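Local coordinates for nitrate transport protein nrtA (Synechocystis sp., PDB 2G29) that binds nitrate in the periplasm as the substrate-binding protein of the NrtABCD ABC transporter, which takes up nitrate and probably also nitrite, at residues V139-F150 / W174-D185. Residues are numbered along the deposited sequence; the frame is centred on the assembly and turned at random.
Sequences VGTDAAPLKEAF and WLAAGGMEPGKD
Trp174, on the last turn of helix 166-177, turns its indole edge to the loop before helix 146-151. Trp174 NE1 donates to Gly140 O at 3.1 Å, nearly in the ring plane, while Ala143 CB sits over the five-membered ring, 3.7 Å from its centroid, in a CH-pi contact. With CG anti to the backbone N (chi1 169°), the indole lies with one face against Ala143 CB and reaches Leu146, whose CD1 is 3.5 Å from Trp174 CH2. A leucine here would probably leave Gly140 O without its indole donor and Ala143 without the ring face it rests on.

Close packing demands glycine at 178, since a side chain on Gly178 would collide with Ala143 and Ala144; at Gly179 the backbone does, its positive phi completing the Schellman motif ending the helix. Flexible Met180 fills the middle, its SD 3.9 Å from Leu146 CB and obliquely placed against the Phe150 ring.

Toward solvent the fit is looser and polar. Lys147, bent at chi2 and chi4, carries NZ to Gly179 O (3.2 Å) and into a salt bridge with Asp185 OD1 whose hydrogen bond is weak. Buried indole and apolar contacts thus probably do most to hold helix 166-177 against this loop, the outer charge pair adding less.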
loop_
_atom_site.group_PDB
_atom_site.type_symbol
_atom_site.label_atom_id
_atom_site.label_comp_id
_atom_site.label_asym_id
_atom_site.label_seq_id
_atom_site.Cartn_x
_atom_site.Cartn_y
_atom_site.Cartn_z
ATOM N N VAL A 139 18.325 11.662 10.551
ATOM C CA VAL A 139 16.918 12.005 10.510
ATOM C C VAL A 139 15.984 10.847 10.818
ATOM O O VAL A 139 16.196 9.734 10.342
ATOM C CB VAL A 139 16.556 12.609 9.115
ATOM C CG1 VAL A 139 15.068 12.982 9.055
ATOM C CG2 VAL A 139 17.450 13.838 8.824
ATOM N N GLY A 140 14.968 11.133 11.635
ATOM C CA GLY A 140 13.939 10.159 11.992
ATOM C C GLY A 140 12.552 10.684 11.597
ATOM O O GLY A 140 12.376 11.163 10.485
ATOM N N THR A 141 11.578 10.625 12.505
ATOM C CA THR A 141 10.237 11.091 12.169
ATOM C C THR A 141 10.170 12.606 12.030
ATOM O O THR A 141 9.258 13.111 11.396
ATOM C CB THR A 141 9.182 10.628 13.200
ATOM O OG1 THR A 141 9.534 11.150 14.481
ATOM C CG2 THR A 141 9.135 9.083 13.277
ATOM N N ASP A 142 11.123 13.336 12.618
ATOM C CA ASP A 142 11.125 14.802 12.477
ATOM C C ASP A 142 11.978 15.182 11.257
ATOM O O ASP A 142 13.205 15.162 11.282
ATOM C CB ASP A 142 11.662 15.457 13.761
ATOM C CG ASP A 142 11.754 16.964 13.654
ATOM O OD1 ASP A 142 11.259 17.552 12.668
ATOM O OD2 ASP A 142 12.341 17.588 14.571
ATOM N N ALA A 143 11.297 15.529 10.176
ATOM C CA ALA A 143 11.955 15.883 8.928
ATOM C C ALA A 143 12.544 17.302 8.878
ATOM O O ALA A 143 13.254 17.629 7.928
ATOM C CB ALA A 143 10.943 15.701 7.764
ATOM N N ALA A 144 12.261 18.138 9.883
ATOM C CA ALA A 144 12.724 19.530 9.836
ATOM C C ALA A 144 14.194 19.794 9.476
ATOM O O ALA A 144 14.485 20.748 8.755
ATOM C CB ALA A 144 12.366 20.243 11.147
ATOM N N PRO A 145 15.136 18.973 9.972
ATOM C CA PRO A 145 16.554 19.191 9.634
ATOM C C PRO A 145 16.837 19.139 8.130
ATOM O O PRO A 145 17.848 19.672 7.640
ATOM C CB PRO A 145 17.282 18.077 10.392
ATOM C CG PRO A 145 16.213 17.036 10.631
ATOM C CD PRO A 145 14.999 17.884 10.947
ATOM N N LEU A 146 15.953 18.499 7.376
ATOM C CA LEU A 146 16.152 18.421 5.933
ATOM C C LEU A 146 15.929 19.742 5.223
ATOM O O LEU A 146 16.364 19.917 4.091
ATOM C CB LEU A 146 15.214 17.366 5.328
ATOM C CG LEU A 146 15.487 15.941 5.786
ATOM C CD1 LEU A 146 14.388 15.050 5.161
ATOM C CD2 LEU A 146 16.871 15.448 5.343
ATOM N N LYS A 147 15.245 20.672 5.864
ATOM C CA LYS A 147 14.957 21.947 5.215
ATOM C C LYS A 147 16.235 22.679 4.747
ATOM O O LYS A 147 16.379 23.023 3.564
ATOM C CB LYS A 147 14.149 22.818 6.180
ATOM C CG LYS A 147 13.777 24.169 5.627
ATOM C CD LYS A 147 12.294 24.455 5.876
ATOM C CE LYS A 147 11.884 25.764 5.261
ATOM N NZ LYS A 147 10.884 25.560 4.187
ATOM N N GLU A 148 17.157 22.907 5.675
ATOM C CA GLU A 148 18.414 23.561 5.341
ATOM C C GLU A 148 19.283 22.694 4.428
ATOM O O GLU A 148 20.027 23.203 3.588
ATOM C CB GLU A 148 19.206 23.891 6.604
ATOM C CG GLU A 148 18.616 24.985 7.488
ATOM C CD GLU A 148 19.640 25.529 8.479
ATOM O OE1 GLU A 148 20.422 24.723 9.035
ATOM O OE2 GLU A 148 19.666 26.764 8.705
ATOM N N ALA A 149 19.204 21.372 4.585
ATOM C CA ALA A 149 20.021 20.489 3.751
ATOM C C ALA A 149 19.545 20.456 2.300
ATOM O O ALA A 149 20.363 20.455 1.367
ATOM C CB ALA A 149 20.029 19.061 4.340
ATOM N N PHE A 150 18.225 20.416 2.106
ATOM C CA PHE A 150 17.669 20.407 0.753
ATOM C C PHE A 150 18.010 21.720 0.030
ATOM O O PHE A 150 18.136 21.750 -1.200
ATOM C CB PHE A 150 16.146 20.225 0.804
ATOM C CG PHE A 150 15.693 18.786 0.905
ATOM C CD1 PHE A 150 14.338 18.488 0.757
ATOM C CD2 PHE A 150 16.585 17.752 1.149
ATOM C CE1 PHE A 150 13.874 17.177 0.849
ATOM C CE2 PHE A 150 16.124 16.417 1.248
ATOM C CZ PHE A 150 14.783 16.144 1.097
ATOM N N TRP A 174 5.114 13.530 5.915
ATOM C CA TRP A 174 6.315 13.607 6.741
ATOM C C TRP A 174 7.070 14.905 6.466
ATOM O O TRP A 174 7.479 15.613 7.411
ATOM C CB TRP A 174 7.169 12.365 6.445
ATOM C CG TRP A 174 8.601 12.327 6.989
ATOM C CD1 TRP A 174 9.000 12.197 8.289
ATOM C CD2 TRP A 174 9.773 12.296 6.200
ATOM N NE1 TRP A 174 10.361 12.073 8.352
ATOM C CE2 TRP A 174 10.871 12.143 7.083
ATOM C CE3 TRP A 174 10.025 12.393 4.829
ATOM C CZ2 TRP A 174 12.196 12.075 6.624
ATOM C CZ3 TRP A 174 11.321 12.327 4.376
ATOM C CH2 TRP A 174 12.402 12.174 5.275
ATOM N N LEU A 175 7.237 15.252 5.188
ATOM C CA LEU A 175 7.988 16.462 4.841
ATOM C C LEU A 175 7.211 17.695 5.247
ATOM O O LEU A 175 7.792 18.649 5.768
ATOM C CB LEU A 175 8.344 16.505 3.343
ATOM C CG LEU A 175 9.438 15.488 2.967
ATOM C CD1 LEU A 175 9.499 15.265 1.459
ATOM C CD2 LEU A 175 10.803 15.985 3.475
ATOM N N ALA A 176 5.898 17.670 5.074
ATOM C CA ALA A 176 5.090 18.805 5.462
ATOM C C ALA A 176 5.086 19.004 6.970
ATOM O O ALA A 176 5.103 20.150 7.421
ATOM C CB ALA A 176 3.650 18.644 4.937
ATOM N N ALA A 177 5.046 17.930 7.757
ATOM C CA ALA A 177 5.068 18.076 9.224
ATOM C C ALA A 177 6.392 18.737 9.595
ATOM O O ALA A 177 6.477 19.455 10.605
ATOM C CB ALA A 177 4.962 16.701 9.900
ATOM N N GLY A 178 7.423 18.491 8.782
ATOM C CA GLY A 178 8.731 19.102 9.005
ATOM C C GLY A 178 8.899 20.507 8.409
ATOM O O GLY A 178 10.023 21.035 8.340
ATOM N N GLY A 179 7.796 21.104 7.959
ATOM C CA GLY A 179 7.841 22.440 7.380
ATOM C C GLY A 179 8.256 22.594 5.938
ATOM O O GLY A 179 8.570 23.705 5.512
ATOM N N MET A 180 8.275 21.509 5.158
ATOM C CA MET A 180 8.689 21.606 3.755
ATOM C C MET A 180 7.504 21.434 2.831
ATOM O O MET A 180 6.650 20.576 3.036
ATOM C CB MET A 180 9.777 20.572 3.461
ATOM C CG MET A 180 11.108 20.961 4.096
ATOM S SD MET A 180 12.204 19.542 4.225
ATOM C CE MET A 180 11.596 18.887 5.709
ATOM N N GLU A 181 7.450 22.282 1.813
ATOM C CA GLU A 181 6.332 22.280 0.904
ATOM C C GLU A 181 6.617 21.799 -0.495
ATOM O O GLU A 181 7.571 22.242 -1.122
ATOM C CB GLU A 181 5.749 23.691 0.834
ATOM C CG GLU A 181 4.682 23.866 -0.241
ATOM C CD GLU A 181 3.963 25.185 -0.117
ATOM O OE1 GLU A 181 4.348 25.997 0.757
ATOM O OE2 GLU A 181 3.011 25.412 -0.891
ATOM N N PRO A 182 5.796 20.857 -1.004
ATOM C CA PRO A 182 6.019 20.367 -2.369
ATOM C C PRO A 182 5.877 21.528 -3.338
ATOM O O PRO A 182 4.989 22.364 -3.181
ATOM C CB PRO A 182 4.922 19.320 -2.554
ATOM C CG PRO A 182 3.870 19.750 -1.587
ATOM C CD PRO A 182 4.643 20.181 -0.381
ATOM N N GLY A 183 6.774 21.592 -4.310
ATOM C CA GLY A 183 6.724 22.659 -5.295
ATOM C C GLY A 183 7.573 23.856 -4.918
ATOM O O GLY A 183 7.828 24.736 -5.753
ATOM N N LYS A 184 8.001 23.910 -3.662
ATOM C CA LYS A 184 8.837 25.008 -3.174
ATOM C C LYS A 184 10.166 24.532 -2.612
ATOM O O LYS A 184 11.220 25.023 -3.006
ATOM C CB LYS A 184 8.083 25.818 -2.113
ATOM C CG LYS A 184 7.098 26.809 -2.733
ATOM C CD LYS A 184 5.922 27.101 -1.810
ATOM C CE LYS A 184 4.912 28.040 -2.478
ATOM N NZ LYS A 184 3.596 28.073 -1.767
ATOM N N ASP A 185 10.127 23.577 -1.688
ATOM C CA ASP A 185 11.349 23.063 -1.093
ATOM C C ASP A 185 11.850 21.768 -1.737
ATOM O O ASP A 185 13.015 21.385 -1.564
ATOM C CB ASP A 185 11.123 22.852 0.393
ATOM C CG ASP A 185 10.654 24.127 1.085
ATOM O OD1 ASP A 185 11.427 25.115 1.082
ATOM O OD2 ASP A 185 9.520 24.165 1.591
HETATM O O HOH W 1 8.322 15.335 10.058
HETATM O O HOH W 2 14.485 23.599 1.650
#